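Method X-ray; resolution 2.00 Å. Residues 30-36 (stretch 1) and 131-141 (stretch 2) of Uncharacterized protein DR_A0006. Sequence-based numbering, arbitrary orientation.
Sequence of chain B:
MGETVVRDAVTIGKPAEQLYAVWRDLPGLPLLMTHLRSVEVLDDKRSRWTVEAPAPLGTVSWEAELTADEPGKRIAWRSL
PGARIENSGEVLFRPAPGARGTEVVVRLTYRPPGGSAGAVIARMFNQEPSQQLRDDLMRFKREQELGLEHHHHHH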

ATOM      1  N   PRO B  30      -6.776  -2.769   7.159  1.00 18.90           N
ATOM      2  CA  PRO B  30      -5.619  -3.642   6.913  1.00 21.68           C
ATOM      3  C   PRO B  30      -4.634  -3.087   5.878  1.00 22.79           C
ATOM      4  O   PRO B  30      -3.486  -3.525   5.809  1.00 23.48           O
ATOM      5  CB  PRO B  30      -6.266  -4.943   6.453  1.00 20.59           C
ATOM      6  CG  PRO B  30      -7.531  -4.972   7.253  1.00 20.28           C
ATOM      7  CD  PRO B  30      -8.030  -3.544   7.089  1.00 19.13           C
ATOM      8  N   LEU B  31      -5.093  -2.141   5.062  1.00 25.79           N
ATOM      9  CA  LEU B  31      -4.234  -1.525   4.053  1.00 27.92           C
ATOM     10  C   LEU B  31      -3.414  -0.439   4.751  1.00 29.71           C
ATOM     11  O   LEU B  31      -2.256  -0.193   4.405  1.00 29.87           O
ATOM     12  CB  LEU B  31      -5.083  -0.912   2.931  1.00 29.76           C
ATOM     13  CG  LEU B  31      -5.867  -1.900   2.052  1.00 30.55           C
ATOM     14  CD1 LEU B  31      -6.956  -1.174   1.271  1.00 31.32           C
ATOM     15  CD2 LEU B  31      -4.910  -2.616   1.106  1.00 32.92           C
ATOM     16  N   LEU B  32      -4.025   0.193   5.752  1.00 29.17           N
ATOM     17  CA  LEU B  32      -3.376   1.250   6.527  1.00 29.30           C
ATOM     18  C   LEU B  32      -2.467   0.661   7.606  1.00 28.96           C
ATOM     19  O   LEU B  32      -1.321   1.083   7.758  1.00 30.76           O
ATOM     20  CB  LEU B  32      -4.428   2.153   7.187  1.00 28.20           C
ATOM     21  CG  LEU B  32      -5.378   2.924   6.264  1.00 29.99           C
ATOM     22  CD1 LEU B  32      -6.395   3.703   7.095  1.00 28.86           C
ATOM     23  CD2 LEU B  32      -4.573   3.862   5.385  1.00 28.58           C
ATOM     24  N   MET B  33      -2.990  -0.301   8.363  1.00 27.92           N
ATOM     25  CA  MET B  33      -2.228  -0.961   9.425  1.00 25.95           C
ATOM     26  C   MET B  33      -1.953  -2.385   8.939  1.00 24.77           C
ATOM     27  O   MET B  33      -2.800  -3.269   9.049  1.00 23.10           O
ATOM     28  CB  MET B  33      -3.043  -0.992  10.722  1.00 26.73           C
ATOM     29  CG  MET B  33      -3.666   0.339  11.084  1.00 30.98           C
ATOM     30  SD  MET B  33      -4.279   0.431  12.778  1.00 34.07           S
ATOM     31  CE  MET B  33      -3.243   1.712  13.373  1.00 33.95           C
ATOM     32  N   THR B  34      -0.755  -2.602   8.415  1.00 23.54           N
ATOM     33  CA  THR B  34      -0.394  -3.897   7.853  1.00 22.92           C
ATOM     34  C   THR B  34      -0.310  -5.094   8.794  1.00 22.93           C
ATOM     35  O   THR B  34      -0.306  -6.233   8.331  1.00 25.86           O
ATOM     36  CB  THR B  34       0.913  -3.781   7.043  1.00 21.70           C
ATOM     37  OG1 THR B  34       1.971  -3.315   7.887  1.00 23.17           O
ATOM     38  CG2 THR B  34       0.721  -2.802   5.901  1.00 20.17           C
ATOM     39  N   HIS B  35      -0.255  -4.865  10.101  1.00 24.10           N
ATOM     40  CA  HIS B  35      -0.195  -5.993  11.032  1.00 25.14           C
ATOM     41  C   HIS B  35      -1.554  -6.691  11.138  1.00 26.03           C
ATOM     42  O   HIS B  35      -1.651  -7.815  11.632  1.00 24.59           O
ATOM     43  CB  HIS B  35       0.265  -5.539  12.423  1.00 25.11           C
ATOM     44  CG  HIS B  35      -0.539  -4.415  12.998  1.00 29.04           C
ATOM     45  ND1 HIS B  35      -0.578  -3.159  12.429  1.00 29.97           N
ATOM     46  CD2 HIS B  35      -1.315  -4.349  14.107  1.00 29.58           C
ATOM     47  CE1 HIS B  35      -1.339  -2.368  13.165  1.00 31.54           C
ATOM     48  NE2 HIS B  35      -1.798  -3.065  14.189  1.00 30.98           N
ATOM     49  N   LEU B  36      -2.599  -6.023  10.661  1.00 23.41           N
ATOM     50  CA  LEU B  36      -3.948  -6.574  10.706  1.00 22.67           C
ATOM     51  C   LEU B  36      -4.250  -7.381   9.455  1.00 23.38           C
ATOM     52  O   LEU B  36      -3.826  -7.020   8.359  1.00 23.91           O
ATOM     53  CB  LEU B  36      -4.973  -5.444  10.830  1.00 21.55           C
ATOM     54  CG  LEU B  36      -4.909  -4.568  12.081  1.00 22.65           C
ATOM     55  CD1 LEU B  36      -6.001  -3.504  11.998  1.00 24.36           C
ATOM     56  CD2 LEU B  36      -5.084  -5.421  13.336  1.00 21.66           C
TER
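Stretch 2 131-141: QQLRDDLMRFK

Asp 136 anchors segment 131-141 of a longer helix to the loop that follows Leu 32. Its OD2 accepts a hydrogen bond from the backbone N of Thr 34 (3.0 Å, N-H...O angle 163°), and Thr 34 OG1 lies 3.0 Å from both OD1 and OD2 of Asp 136, so the hydroxyl can serve either oxygen. Within the helix, Arg 139 NH2 makes a salt bridge to Asp 136 OD1 (2.7 Å), while the edge of the guanidinium meets Thr 34 CG2 at 3.2 Å from NH2. One helical turn before Asp 136, Gln 132 places NE2 2.6 Å from Thr 34 OG1. Water 2 donates to Leu 31 O (2.7 Å) and accepts from Arg 139 NH1 (2.6 Å). The chains run in roughly opposite directions and come closest at Leu 32 and Asp 136, with CA atoms 6.0 Å apart; Leu 32 O touches Asp 136 CB at 2.9 Å. Stretch 1, weakly bonded helix at about 30-32, then folds into a type I turn, Met 33 to Leu 36, closed by Leu 36 N to Met 33 O (3.2 Å). Apolar contacts complete the 385 Å² interface: Leu 32 CD2 packs obliquely on Phe 140 CD1 (3.5 Å), and Met 33 CE reaches Leu 133 CD1 (4.2 Å).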

ATOM      1  N   GLN B 131       8.333   0.395  13.778  1.00 20.72           N
ATOM      2  CA  GLN B 131       8.909   0.610  12.459  1.00 22.21           C
ATOM      3  C   GLN B 131       7.855   0.295  11.390  1.00 21.34           C
ATOM      4  O   GLN B 131       7.776   0.965  10.356  1.00 22.35           O
ATOM      5  CB  GLN B 131      10.141  -0.272  12.255  1.00 22.51           C
ATOM      6  CG  GLN B 131      10.843  -0.049  10.919  1.00 21.57           C
ATOM      7  CD  GLN B 131      11.351   1.372  10.742  1.00 26.35           C
ATOM      8  OE1 GLN B 131      10.789   2.159   9.970  1.00 27.71           O
ATOM      9  NE2 GLN B 131      12.421   1.711  11.457  1.00 24.63           N
ATOM     10  N   GLN B 132       7.038  -0.721  11.645  1.00 20.02           N
ATOM     11  CA  GLN B 132       6.003  -1.098  10.688  1.00 20.64           C
ATOM     12  C   GLN B 132       4.957   0.018  10.622  1.00 19.10           C
ATOM     13  O   GLN B 132       4.514   0.399   9.538  1.00 18.56           O
ATOM     14  CB  GLN B 132       5.370  -2.436  11.091  1.00 20.01           C
ATOM     15  CG  GLN B 132       4.187  -2.868  10.230  1.00 23.06           C
ATOM     16  CD  GLN B 132       4.174  -4.365   9.922  1.00 26.21           C
ATOM     17  OE1 GLN B 132       4.327  -5.204  10.809  1.00 28.74           O
ATOM     18  NE2 GLN B 132       3.981  -4.700   8.654  1.00 28.87           N
ATOM     19  N   LEU B 133       4.575   0.553  11.780  1.00 17.77           N
ATOM     20  CA  LEU B 133       3.603   1.640  11.809  1.00 17.50           C
ATOM     21  C   LEU B 133       4.168   2.842  11.045  1.00 17.65           C
ATOM     22  O   LEU B 133       3.472   3.431  10.213  1.00 16.80           O
ATOM     23  CB  LEU B 133       3.267   2.039  13.253  1.00 16.62           C
ATOM     24  CG  LEU B 133       2.188   3.125  13.416  1.00 17.16           C
ATOM     25  CD1 LEU B 133       0.855   2.637  12.857  1.00 17.62           C
ATOM     26  CD2 LEU B 133       2.031   3.484  14.887  1.00 19.66           C
ATOM     27  N   ARG B 134       5.425   3.202  11.314  1.00 16.40           N
ATOM     28  CA  ARG B 134       6.056   4.328  10.618  1.00 17.43           C
ATOM     29  C   ARG B 134       5.946   4.152   9.103  1.00 18.45           C
ATOM     30  O   ARG B 134       5.508   5.058   8.396  1.00 20.02           O
ATOM     31  CB  ARG B 134       7.539   4.458  10.997  1.00 16.68           C
ATOM     32  CG  ARG B 134       8.316   5.477  10.133  1.00 13.82           C
ATOM     33  CD  ARG B 134       7.714   6.864  10.245  1.00 17.89           C
ATOM     34  NE  ARG B 134       7.851   7.379  11.601  1.00 20.68           N
ATOM     35  CZ  ARG B 134       9.005   7.771  12.129  1.00 23.98           C
ATOM     36  NH1 ARG B 134      10.117   7.715  11.408  1.00 22.53           N
ATOM     37  NH2 ARG B 134       9.052   8.196  13.385  1.00 25.74           N
ATOM     38  N   ASP B 135       6.337   2.981   8.609  1.00 19.64           N
ATOM     39  CA  ASP B 135       6.268   2.699   7.180  1.00 18.33           C
ATOM     40  C   ASP B 135       4.835   2.841   6.655  1.00 18.30           C
ATOM     41  O   ASP B 135       4.614   3.458   5.611  1.00 14.90           O
ATOM     42  CB  ASP B 135       6.783   1.284   6.872  1.00 18.69           C
ATOM     43  CG  ASP B 135       8.264   1.107   7.195  1.00 23.22           C
ATOM     44  OD1 ASP B 135       9.004   2.115   7.187  1.00 21.37           O
ATOM     45  OD2 ASP B 135       8.690  -0.046   7.442  1.00 24.71           O
ATOM     46  N   ASP B 136       3.872   2.263   7.368  1.00 17.90           N
ATOM     47  CA  ASP B 136       2.469   2.342   6.960  1.00 17.55           C
ATOM     48  C   ASP B 136       2.002   3.799   6.846  1.00 19.45           C
ATOM     49  O   ASP B 136       1.305   4.180   5.887  1.00 17.37           O
ATOM     50  CB  ASP B 136       1.569   1.608   7.964  1.00 19.57           C
ATOM     51  CG  ASP B 136       1.766   0.098   7.955  1.00 21.88           C
ATOM     52  OD1 ASP B 136       2.330  -0.449   6.979  1.00 21.39           O
ATOM     53  OD2 ASP B 136       1.328  -0.552   8.928  1.00 24.54           O
ATOM     54  N   LEU B 137       2.383   4.615   7.827  1.00 17.40           N
ATOM     55  CA  LEU B 137       2.003   6.017   7.837  1.00 15.48           C
ATOM     56  C   LEU B 137       2.658   6.803   6.707  1.00 15.23           C
ATOM     57  O   LEU B 137       2.023   7.653   6.093  1.00 11.78           O
ATOM     58  CB  LEU B 137       2.344   6.648   9.191  1.00 16.75           C
ATOM     59  CG  LEU B 137       1.348   6.268  10.298  1.00 18.37           C
ATOM     60  CD1 LEU B 137       1.834   6.776  11.643  1.00 20.41           C
ATOM     61  CD2 LEU B 137      -0.031   6.856   9.969  1.00 17.47           C
ATOM     62  N   MET B 138       3.924   6.515   6.429  1.00 17.56           N
ATOM     63  CA  MET B 138       4.624   7.213   5.355  1.00 20.05           C
ATOM     64  C   MET B 138       4.001   6.865   3.998  1.00 18.73           C
ATOM     65  O   MET B 138       3.841   7.733   3.135  1.00 18.27           O
ATOM     66  CB  MET B 138       6.117   6.865   5.375  1.00 22.93           C
ATOM     67  CG  MET B 138       6.861   7.467   6.558  1.00 30.85           C
ATOM     68  SD  MET B 138       8.603   6.982   6.639  1.00 43.65           S
ATOM     69  CE  MET B 138       9.382   8.391   5.851  1.00 38.59           C
ATOM     70  N   ARG B 139       3.637   5.602   3.806  1.00 18.52           N
ATOM     71  CA  ARG B 139       3.015   5.221   2.548  1.00 18.58           C
ATOM     72  C   ARG B 139       1.662   5.919   2.418  1.00 16.78           C
ATOM     73  O   ARG B 139       1.304   6.401   1.342  1.00 18.65           O
ATOM     74  CB  ARG B 139       2.866   3.696   2.457  1.00 20.44           C
ATOM     75  CG  ARG B 139       4.219   3.002   2.260  1.00 24.66           C
ATOM     76  CD  ARG B 139       4.119   1.528   1.869  1.00 29.55           C
ATOM     77  NE  ARG B 139       3.697   0.681   2.979  1.00 33.19           N
ATOM     78  CZ  ARG B 139       2.431   0.377   3.241  1.00 35.20           C
ATOM     79  NH1 ARG B 139       1.466   0.847   2.461  1.00 36.57           N
ATOM     80  NH2 ARG B 139       2.131  -0.379   4.289  1.00 35.01           N
ATOM     81  N   PHE B 140       0.923   5.980   3.521  1.00 15.33           N
ATOM     82  CA  PHE B 140      -0.379   6.641   3.547  1.00 15.31           C
ATOM     83  C   PHE B 140      -0.213   8.112   3.162  1.00 14.21           C
ATOM     84  O   PHE B 140      -1.044   8.677   2.446  1.00 17.55           O
ATOM     85  CB  PHE B 140      -0.989   6.523   4.952  1.00 14.45           C
ATOM     86  CG  PHE B 140      -2.283   7.274   5.124  1.00 16.63           C
ATOM     87  CD1 PHE B 140      -3.379   7.002   4.308  1.00 16.72           C
ATOM     88  CD2 PHE B 140      -2.417   8.232   6.132  1.00 16.42           C
ATOM     89  CE1 PHE B 140      -4.596   7.677   4.497  1.00 18.08           C
ATOM     90  CE2 PHE B 140      -3.621   8.904   6.327  1.00 19.72           C
ATOM     91  CZ  PHE B 140      -4.717   8.622   5.502  1.00 17.77           C
ATOM     92  N   LYS B 141       0.865   8.728   3.638  1.00 13.27           N
ATOM     93  CA  LYS B 141       1.149  10.124   3.325  1.00 14.80           C
ATOM     94  C   LYS B 141       1.421  10.281   1.826  1.00 15.67           C
ATOM     95  O   LYS B 141       0.809  11.102   1.153  1.00 15.32           O
ATOM     96  CB  LYS B 141       2.370  10.597   4.115  1.00 17.60           C
ATOM     97  CG  LYS B 141       2.837  12.002   3.763  1.00 18.58           C
ATOM     98  CD  LYS B 141       4.056  12.370   4.600  1.00 21.43           C
ATOM     99  CE  LYS B 141       4.412  13.839   4.445  1.00 24.96           C
ATOM    100  NZ  LYS B 141       4.656  14.193   3.032  1.00 25.67           N
TER
HETATM  101  O   HOH W   1      -0.382   2.645   4.626  1.00 33.69           O
HETATM  102  O   HOH W   2      -0.361  -0.947   2.656  1.00 48.58           O